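Local coordinates for phosphoserine aminotransferase (Bacillus alcalophilus, PDB 1W23), which catalyses the reversible, pyridoxal-phosphate-dependent transfer of an amino group between phosphoserine and 2-oxoglutarate, the second step of serine biosynthesis from 3-phosphoglycerate, at residues Thr81-Pro84 and Met85-Thr89. Numbering follows the deposited sequence. Where two conformers were deposited one is given.
Sequences TMLP and MNLLT
The carboxamide of Asn86 and the peptide carbonyl of Met82 are the flat groups that meet here. Asn86 ND2 donates to Met82 O at 2.9 Å, with the acceptor only 13° out of the amide plane, while Asn86 N reaches the same oxygen at 3.1 Å. The two donors stand on opposite faces of the Met82 carbonyl plane, ND2 tilted 27° from it and N 25°; one oxygen is thus gripped by backbone and side chain of a single residue. Asn86 CG lies beside its own backbone N, which folds the amide back along the helix, and Met82 CG runs alongside ND2 at 3.7 Å. ND2 also donates to Leu224 O, and OD1 accepts from Tyr226 N; together these bonds fix the amide's rotation and tie the helix to the chain around helix 226-231.

Pro84 has no N-H to give to the preceding turn, and the helix kinks there. Its ring CB packs on Leu88 CB at 3.8 Å, and its O accepts Leu88 N at 2.9 Å. Leu88 is the first residue to leave helical torsions and centres an inverse gamma turn. Two other pairs one turn apart pass at a slant: Leu83 CD1 and Leu87 CD1 touch as apolar methyls at 3.8 Å, and the extended Met85 chain brings CE to Thr81 OG1 at 3.6 Å, a van der Waals contact.

This is the C-terminal end of helix 75-87, whose beginning contributes to the cofactor pocket. Leu83, Pro84 and Leu87 pack on Tyr144 of strand 142-148, Leu87 also touches Leu213 of helix 210-213, and Thr81 and Met85 face Pro221 of the second subunit.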
ATOM      1  N   THR A  81      12.204   4.007  -9.215  1.00 10.01           N
ATOM      2  CA  THR A  81      13.534   3.679  -8.649  1.00 10.45           C
ATOM      3  C   THR A  81      13.800   2.178  -8.637  1.00 10.32           C
ATOM      4  O   THR A  81      14.936   1.734  -8.901  1.00 10.71           O
ATOM      5  CB  THR A  81      13.723   4.334  -7.275  1.00 11.22           C
ATOM      6  OG1 THR A  81      15.135   4.202  -6.929  1.00 12.38           O
ATOM      7  CG2 THR A  81      12.917   3.755  -6.155  1.00 12.24           C
ATOM      8  N   MET A  82      12.804   1.302  -8.385  1.00 10.17           N
ATOM      9  CA  MET A  82      13.060  -0.120  -8.321  1.00 11.09           C
ATOM     10  C   MET A  82      13.562  -0.654  -9.639  1.00 10.52           C
ATOM     11  O   MET A  82      14.436  -1.510  -9.678  1.00 11.62           O
ATOM     12  CB  MET A  82      11.793  -0.800  -7.780  0.70 11.35           C
ATOM     13  CG  MET A  82      11.991  -2.216  -7.347  0.70 10.50           C
ATOM     14  SD  MET A  82      10.506  -2.850  -6.576  0.70 11.46           S
ATOM     15  CE  MET A  82      10.825  -4.585  -6.405  0.70 12.74           C
ATOM     16  N   LEU A  83      13.032  -0.149 -10.753  1.00 10.07           N
ATOM     17  CA  LEU A  83      13.471  -0.634 -12.081  1.00 10.38           C
ATOM     18  C   LEU A  83      14.953  -0.417 -12.299  1.00 10.71           C
ATOM     19  O   LEU A  83      15.709  -1.387 -12.499  1.00 11.96           O
ATOM     20  CB  LEU A  83      12.584  -0.008 -13.169  1.00 12.32           C
ATOM     21  CG  LEU A  83      13.233  -0.014 -14.617  1.00 17.38           C
ATOM     22  CD1 LEU A  83      13.257  -1.409 -15.138  1.00 22.43           C
ATOM     23  CD2 LEU A  83      12.539   0.959 -15.549  1.00 17.58           C
ATOM     24  N   PRO A  84      15.484   0.825 -12.212  1.00 10.79           N
ATOM     25  CA  PRO A  84      16.949   0.972 -12.400  1.00 11.49           C
ATOM     26  C   PRO A  84      17.746   0.304 -11.300  1.00 12.01           C
ATOM     27  O   PRO A  84      18.844  -0.187 -11.541  1.00 12.32           O
ATOM     28  CB  PRO A  84      17.127   2.486 -12.468  1.00 12.34           C
ATOM     29  CG  PRO A  84      15.900   3.073 -11.784  1.00 11.95           C
ATOM     30  CD  PRO A  84      14.822   2.128 -12.183  1.00 11.41           C
ATOM     31  N   MET A  85      17.228   0.243 -10.070  1.00 11.61           N
ATOM     32  CA  MET A  85      17.993  -0.478  -9.021  1.00 13.34           C
ATOM     33  C   MET A  85      18.259  -1.928  -9.393  1.00 13.47           C
ATOM     34  O   MET A  85      19.270  -2.495  -9.052  1.00 16.95           O
ATOM     35  CB  MET A  85      17.227  -0.629  -7.702  0.50 14.41           C
ATOM     36  CG  MET A  85      17.292   0.611  -6.869  0.50 12.22           C
ATOM     37  SD  MET A  85      16.404   0.338  -5.340  0.50 13.80           S
ATOM     38  CE  MET A  85      16.633   1.935  -4.570  0.50 18.79           C
ATOM     39  N   ASN A  86      17.348  -2.554 -10.127  1.00 12.60           N
ATOM     40  CA  ASN A  86      17.493  -3.924 -10.526  1.00 13.00           C
ATOM     41  C   ASN A  86      18.163  -4.109 -11.860  1.00 13.69           C
ATOM     42  O   ASN A  86      18.874  -5.102 -12.003  1.00 18.10           O
ATOM     43  CB  ASN A  86      16.123  -4.643 -10.512  1.00 13.08           C
ATOM     44  CG  ASN A  86      15.634  -4.973  -9.119  1.00 12.22           C
ATOM     45  OD1 ASN A  86      15.720  -6.131  -8.678  1.00 13.43           O
ATOM     46  ND2 ASN A  86      15.140  -3.965  -8.380  1.00 12.52           N
ATOM     47  N   LEU A  87      17.970  -3.240 -12.826  1.00 12.47           N
ATOM     48  CA  LEU A  87      18.463  -3.464 -14.180  1.00 13.13           C
ATOM     49  C   LEU A  87      19.554  -2.496 -14.632  1.00 13.35           C
ATOM     50  O   LEU A  87      20.266  -2.791 -15.607  1.00 15.15           O
ATOM     51  CB  LEU A  87      17.284  -3.387 -15.194  1.00 15.74           C
ATOM     52  CG  LEU A  87      16.319  -4.556 -15.283  1.00 18.57           C
ATOM     53  CD1 LEU A  87      15.348  -4.268 -16.435  1.00 20.68           C
ATOM     54  CD2 LEU A  87      17.050  -5.903 -15.425  1.00 24.22           C
ATOM     55  N   LEU A  88      19.706  -1.351 -14.012  1.00 13.10           N
ATOM     56  CA  LEU A  88      20.707  -0.369 -14.488  1.00 13.88           C
ATOM     57  C   LEU A  88      22.033  -0.679 -13.847  1.00 15.50           C
ATOM     58  O   LEU A  88      22.393  -0.139 -12.795  1.00 21.27           O
ATOM     59  CB  LEU A  88      20.173   1.043 -14.209  1.00 14.05           C
ATOM     60  CG  LEU A  88      21.055   2.183 -14.731  1.00 15.25           C
ATOM     61  CD1 LEU A  88      21.438   1.990 -16.170  1.00 17.24           C
ATOM     62  CD2 LEU A  88      20.392   3.545 -14.554  1.00 16.92           C
ATOM     63  N   THR A  89      22.790  -1.559 -14.460  1.00 18.58           N
ATOM     64  CA  THR A  89      24.061  -2.041 -13.921  1.00 21.59           C
ATOM     65  C   THR A  89      25.204  -1.200 -14.456  1.00 19.86           C
ATOM     66  O   THR A  89      25.084  -0.438 -15.442  1.00 19.65           O
ATOM     67  CB  THR A  89      24.316  -3.496 -14.334  1.00 23.53           C
ATOM     68  OG1 THR A  89      24.342  -3.562 -15.751  1.00 29.44           O
ATOM     69  CG2 THR A  89      23.219  -4.415 -13.871  1.00 33.01           C
TER